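Local coordinates for starch synthase I (Hordeum vulgare, PDB 4HLN), which belongs to the starch synthase family, two-domain glycosyltransferase-type proteins of the GT-B fold, and holds alpha-D-glucopyranose units on its C-terminal domain in this model, at residues K562-T567 and K594-G599; A534-T539 and K607-D612. All blocks are in the same frame, centred on the assembly; numbering follows the deposited sequence.

Contact 1: residues K562-T567 and K594-G599; sequences KGEEGT and KPSWEG. With GLC (alpha-D-glucopyranose), chain B.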
# COMPACT_ATOMS: atom_id res chain seq x y z
N LYS A 562 12.60 4.89 -29.53
CA LYS A 562 13.60 4.48 -28.55
C LYS A 562 13.27 3.05 -28.17
O LYS A 562 12.68 2.79 -27.12
CB LYS A 562 13.60 5.40 -27.33
CG LYS A 562 14.80 6.31 -27.25
CD LYS A 562 16.08 5.50 -27.11
CE LYS A 562 17.18 6.06 -27.98
NZ LYS A 562 17.41 7.51 -27.72
N GLY A 563 13.62 2.13 -29.07
CA GLY A 563 13.36 0.71 -28.95
C GLY A 563 12.69 0.15 -27.70
O GLY A 563 11.55 0.48 -27.39
N GLU A 564 13.42 -0.71 -27.00
CA GLU A 564 12.86 -1.57 -25.96
C GLU A 564 12.49 -0.84 -24.67
O GLU A 564 13.19 0.06 -24.23
CB GLU A 564 13.82 -2.72 -25.66
CG GLU A 564 14.20 -3.53 -26.90
CD GLU A 564 15.18 -4.64 -26.59
OE1 GLU A 564 15.41 -5.50 -27.48
OE2 GLU A 564 15.73 -4.67 -25.47
N GLU A 565 11.37 -1.25 -24.07
CA GLU A 565 10.86 -0.59 -22.87
C GLU A 565 10.33 -1.62 -21.88
O GLU A 565 10.05 -2.77 -22.25
CB GLU A 565 9.74 0.38 -23.24
CG GLU A 565 10.12 1.42 -24.28
CD GLU A 565 8.93 2.25 -24.73
OE1 GLU A 565 7.96 2.36 -23.95
OE2 GLU A 565 8.97 2.78 -25.87
N GLY A 566 10.17 -1.21 -20.63
CA GLY A 566 9.61 -2.10 -19.63
C GLY A 566 10.64 -2.61 -18.64
O GLY A 566 11.83 -2.35 -18.78
N THR A 567 10.17 -3.34 -17.63
CA THR A 567 11.01 -3.73 -16.50
C THR A 567 10.78 -5.15 -16.05
O THR A 567 11.54 -5.68 -15.24
CB THR A 567 10.78 -2.81 -15.29
OG1 THR A 567 9.38 -2.59 -15.12
CG2 THR A 567 11.48 -1.48 -15.50
N LYS A 594 19.56 -12.67 -24.50
CA LYS A 594 20.32 -12.13 -23.37
C LYS A 594 20.49 -10.61 -23.46
O LYS A 594 20.32 -9.91 -22.45
CB LYS A 594 21.69 -12.81 -23.26
CG LYS A 594 21.64 -14.32 -23.12
CD LYS A 594 21.27 -14.79 -21.71
CE LYS A 594 21.48 -16.31 -21.58
NZ LYS A 594 21.20 -16.84 -20.22
N PRO A 595 20.83 -10.08 -24.65
CA PRO A 595 20.99 -8.62 -24.76
C PRO A 595 19.72 -7.87 -24.36
O PRO A 595 19.81 -6.82 -23.74
CB PRO A 595 21.30 -8.42 -26.25
CG PRO A 595 20.84 -9.68 -26.93
CD PRO A 595 21.08 -10.76 -25.93
N SER A 596 18.55 -8.41 -24.71
CA SER A 596 17.28 -7.82 -24.27
C SER A 596 17.09 -7.97 -22.76
O SER A 596 16.67 -7.03 -22.08
CB SER A 596 16.10 -8.47 -24.99
OG SER A 596 16.04 -8.05 -26.35
N TRP A 597 17.39 -9.16 -22.24
CA TRP A 597 17.33 -9.41 -20.81
C TRP A 597 18.15 -8.37 -20.04
O TRP A 597 17.63 -7.69 -19.15
CB TRP A 597 17.82 -10.82 -20.50
CG TRP A 597 17.45 -11.25 -19.12
CD1 TRP A 597 18.26 -11.28 -18.02
CD2 TRP A 597 16.17 -11.70 -18.69
NE1 TRP A 597 17.55 -11.73 -16.92
CE2 TRP A 597 16.26 -11.99 -17.31
CE3 TRP A 597 14.94 -11.88 -19.33
CZ2 TRP A 597 15.18 -12.45 -16.57
CZ3 TRP A 597 13.86 -12.34 -18.59
CH2 TRP A 597 13.99 -12.62 -17.23
N GLU A 598 19.43 -8.26 -20.38
CA GLU A 598 20.30 -7.26 -19.79
C GLU A 598 19.63 -5.88 -19.71
O GLU A 598 19.82 -5.14 -18.75
CB GLU A 598 21.62 -7.15 -20.55
CG GLU A 598 22.67 -8.19 -20.17
CD GLU A 598 24.01 -7.56 -19.77
OE1 GLU A 598 24.16 -6.32 -19.86
OE2 GLU A 598 24.93 -8.32 -19.36
N GLY A 599 18.86 -5.54 -20.74
CA GLY A 599 18.19 -4.26 -20.75
C GLY A 599 17.10 -4.20 -19.70
O GLY A 599 16.96 -3.19 -19.00
C1 GLC B . 12.12 -10.78 -28.98
C2 GLC B . 13.31 -9.91 -28.60
C3 GLC B . 13.44 -8.65 -29.46
C4 GLC B . 13.40 -8.96 -30.96
C5 GLC B . 12.61 -10.22 -31.32
C6 GLC B . 13.35 -10.93 -32.45
O2 GLC B . 13.26 -9.60 -27.23
O3 GLC B . 14.68 -8.05 -29.19
O4 GLC B . 12.88 -7.86 -31.72
O5 GLC B . 12.41 -11.21 -30.30
O6 GLC B . 13.48 -12.31 -32.17
O HOH W 1 15.13 -4.77 -22.81

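Contact 2: residues A534-T539 and K607-D612; sequences AMQYGT and KDHTWD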
# COMPACT_ATOMS: atom_id res chain seq x y z
N ALA A 534 13.38 -6.63 -6.29
CA ALA A 534 13.77 -7.35 -7.49
C ALA A 534 14.45 -6.40 -8.46
O ALA A 534 15.59 -6.61 -8.86
CB ALA A 534 12.56 -8.00 -8.14
N MET A 535 13.73 -5.34 -8.82
CA MET A 535 14.22 -4.35 -9.77
C MET A 535 15.53 -3.73 -9.28
O MET A 535 16.49 -3.60 -10.03
CB MET A 535 13.16 -3.28 -10.00
CG MET A 535 12.10 -3.68 -11.05
SD MET A 535 10.65 -2.59 -11.12
CE MET A 535 11.32 -1.14 -11.92
N GLN A 536 15.56 -3.38 -8.00
CA GLN A 536 16.75 -2.81 -7.39
C GLN A 536 17.95 -3.73 -7.56
O GLN A 536 19.10 -3.29 -7.55
CB GLN A 536 16.49 -2.54 -5.90
CG GLN A 536 17.68 -2.03 -5.11
CD GLN A 536 18.08 -0.60 -5.48
OE1 GLN A 536 17.54 0.01 -6.42
NE2 GLN A 536 19.04 -0.05 -4.73
N TYR A 537 17.67 -5.02 -7.71
CA TYR A 537 18.72 -6.04 -7.74
C TYR A 537 18.94 -6.67 -9.11
O TYR A 537 19.67 -7.66 -9.22
CB TYR A 537 18.39 -7.13 -6.73
CG TYR A 537 18.87 -6.80 -5.35
CD1 TYR A 537 18.37 -5.71 -4.68
CD2 TYR A 537 19.84 -7.57 -4.72
CE1 TYR A 537 18.80 -5.39 -3.42
CE2 TYR A 537 20.29 -7.25 -3.46
CZ TYR A 537 19.76 -6.15 -2.82
OH TYR A 537 20.17 -5.79 -1.56
N GLY A 538 18.30 -6.13 -10.14
CA GLY A 538 18.42 -6.71 -11.47
C GLY A 538 17.75 -8.06 -11.58
O GLY A 538 18.08 -8.88 -12.44
N THR A 539 16.81 -8.32 -10.68
CA THR A 539 16.02 -9.52 -10.77
C THR A 539 14.68 -9.14 -11.38
O THR A 539 13.97 -8.29 -10.85
CB THR A 539 15.83 -10.16 -9.40
OG1 THR A 539 17.12 -10.42 -8.83
CG2 THR A 539 15.04 -11.47 -9.50
N LYS A 607 16.11 2.61 -12.05
CA LYS A 607 14.91 3.25 -11.48
C LYS A 607 15.13 3.70 -10.04
O LYS A 607 15.86 3.06 -9.28
CB LYS A 607 13.68 2.33 -11.55
CG LYS A 607 12.88 2.40 -12.85
CD LYS A 607 11.36 2.59 -12.62
CE LYS A 607 11.04 3.90 -11.85
NZ LYS A 607 11.49 5.20 -12.48
N ASP A 608 14.50 4.81 -9.67
CA ASP A 608 14.56 5.31 -8.30
C ASP A 608 13.41 4.70 -7.50
O ASP A 608 12.24 4.92 -7.81
CB ASP A 608 14.46 6.84 -8.27
CG ASP A 608 14.68 7.43 -6.88
OD1 ASP A 608 14.87 8.66 -6.76
OD2 ASP A 608 14.65 6.67 -5.89
N HIS A 609 13.76 3.93 -6.48
CA HIS A 609 12.77 3.24 -5.66
C HIS A 609 12.79 3.78 -4.24
O HIS A 609 12.33 3.11 -3.31
CB HIS A 609 13.06 1.73 -5.61
CG HIS A 609 13.20 1.09 -6.96
ND1 HIS A 609 12.14 0.96 -7.84
CD2 HIS A 609 14.27 0.53 -7.56
CE1 HIS A 609 12.57 0.35 -8.93
NE2 HIS A 609 13.85 0.08 -8.79
N THR A 610 13.33 4.97 -4.07
CA THR A 610 13.40 5.56 -2.74
C THR A 610 12.09 6.19 -2.36
O THR A 610 11.18 6.35 -3.18
CB THR A 610 14.50 6.64 -2.63
OG1 THR A 610 14.09 7.83 -3.33
CG2 THR A 610 15.80 6.12 -3.22
N TRP A 611 12.00 6.57 -1.10
CA TRP A 611 10.87 7.32 -0.61
C TRP A 611 10.85 8.75 -1.13
O TRP A 611 9.78 9.34 -1.29
CB TRP A 611 10.85 7.28 0.91
CG TRP A 611 10.32 5.99 1.41
CD1 TRP A 611 11.04 4.94 1.91
CD2 TRP A 611 8.95 5.57 1.41
NE1 TRP A 611 10.20 3.92 2.25
CE2 TRP A 611 8.91 4.27 1.95
CE3 TRP A 611 7.75 6.18 1.03
CZ2 TRP A 611 7.73 3.55 2.11
CZ3 TRP A 611 6.57 5.47 1.18
CH2 TRP A 611 6.57 4.17 1.72
N ASP A 612 12.02 9.32 -1.40
CA ASP A 612 12.06 10.65 -1.99
C ASP A 612 11.32 10.64 -3.31
O ASP A 612 10.52 11.54 -3.60
CB ASP A 612 13.49 11.13 -2.21
CG ASP A 612 13.98 12.02 -1.09
OD1 ASP A 612 13.15 12.75 -0.50
OD2 ASP A 612 15.20 11.97 -0.79

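Contact 1: residues K562-T567 and K594-G599
Glu564 and Ser596 bring their CA atoms to 7.8 Å, where the loop running from strand 540-544 to strand 569-571 faces the first turn of helix 594-606. This is part of a glycan-binding pocket, to which Glu564 and Ser596 both belong, on the C-terminal, Rossmann-like half of the GT-B fold, and the backbones stay apart while two polar side chains close the gap. Glu564 does the reaching: with CG anti to its carbonyl carbon (chi1 -55°) and the chain extended beyond it, the carboxylate is carried across to the helix. There OE1 accepts a hydrogen bond from Ser596 OG at 2.9 Å, met on the syn side but 29° out of the carboxylate plane. The other oxygen is occupied as well. A water donates to Glu564 OE2 at 2.7 Å and to Ser596 O at 2.8 Å, spanning from the carboxylate to a carbonyl in the helix's first turn. The two groups are thus tied by a direct bond and a water bridge, which should limit how freely the carboxylate can turn. Alpha-D-glucopyranose sits against this pair through two neighbouring hydroxyls, O3 donating to Glu564 OE1 and O2 to Ser596 OG, so that Ser596 OG accepts from the sugar while donating to the carboxylate. His593, just before the helix, adds a hydrogen bond to the same sugar, and a second alpha-D-glucopyranose touches Glu564. Further along the loop, Gly566 O accepts from Arg603 of the same helix, a further polar tie between loop and helix. In the bonds to the sugar, GLC O3 lies 3.2 Å from Glu564 OE1, and GLC O2 3.3 Å from Ser596 OG.

Contact 2: residues A534-T539 and K607-D612
His609 points its imidazole at the end of helix 529-536, and Met535 and Gln536 receive it along the ring's rim. Met535 crosses the histidine at about a right angle: its CB is 3.6 Å from His609 NE2, and the bend at its last torsion brings CE round to 3.6 Å from His609 CE1, at the ring edge. The sulfur follows more loosely, 5.1 Å from the ring centroid and 65° off the ring normal, an oblique Met-aromatic contact. Gln536 runs past His609 in the opposite direction. Its CG is anti to the backbone N, and the chain then bends so that OE1 comes 3.5 Å from His609 CD2, near the ring plane, with amide and imidazole planes 84° apart. The polar ends of both residues are spoken for elsewhere: Gln536 NE2 bonds to Trp401 O and His609 NE2 to Gly604 O, each of which should restrict the rotation of its own flat group. Lys607 lies beside Met535, with CD 3.8 Å from Met535 CE, before its amine leads away; the backbone C of Lys607 lies over one face of the imidazole, offset toward the rim. Turns shape both backbones. A Schellman motif with Gly538 as its C-prime residue ends the helix; Asp608 OD2 accepts from both N and OG1 of Thr610, the first making an Asx turn, and Thr610 N-caps helix 611-627 through His613 N. The connection between helices 594-606 and 611-627 is thereby laid against the C-terminal end of helix 529-536, just before strand 540-544 of the parallel sheet; Tyr537 packs on helix 505-514, Ala534 on strand 517-520, and Asp612 makes a salt bridge to Arg157.

Both contacts involve the last helices of the chain: contact 1 uses the start of helix 594-606, contact 2 the turn that follows its end and leads into helix 611-627. Contact 1 is nested within the chain loop that contact 2 closes. Their centres are about 16 Å apart, and they touch directly where Thr567 CG2 meets Met535 CE at 3.6 Å. Contact 1, about 28 Å from the chain's centre, is polar and shared with sugar and water; contact 2, about 16 Å from it, buries more surface through methionine, lysine methylenes, a glutamine amide oxygen and an imidazole, without a hydrogen bond between its segments. Both are only partly buried.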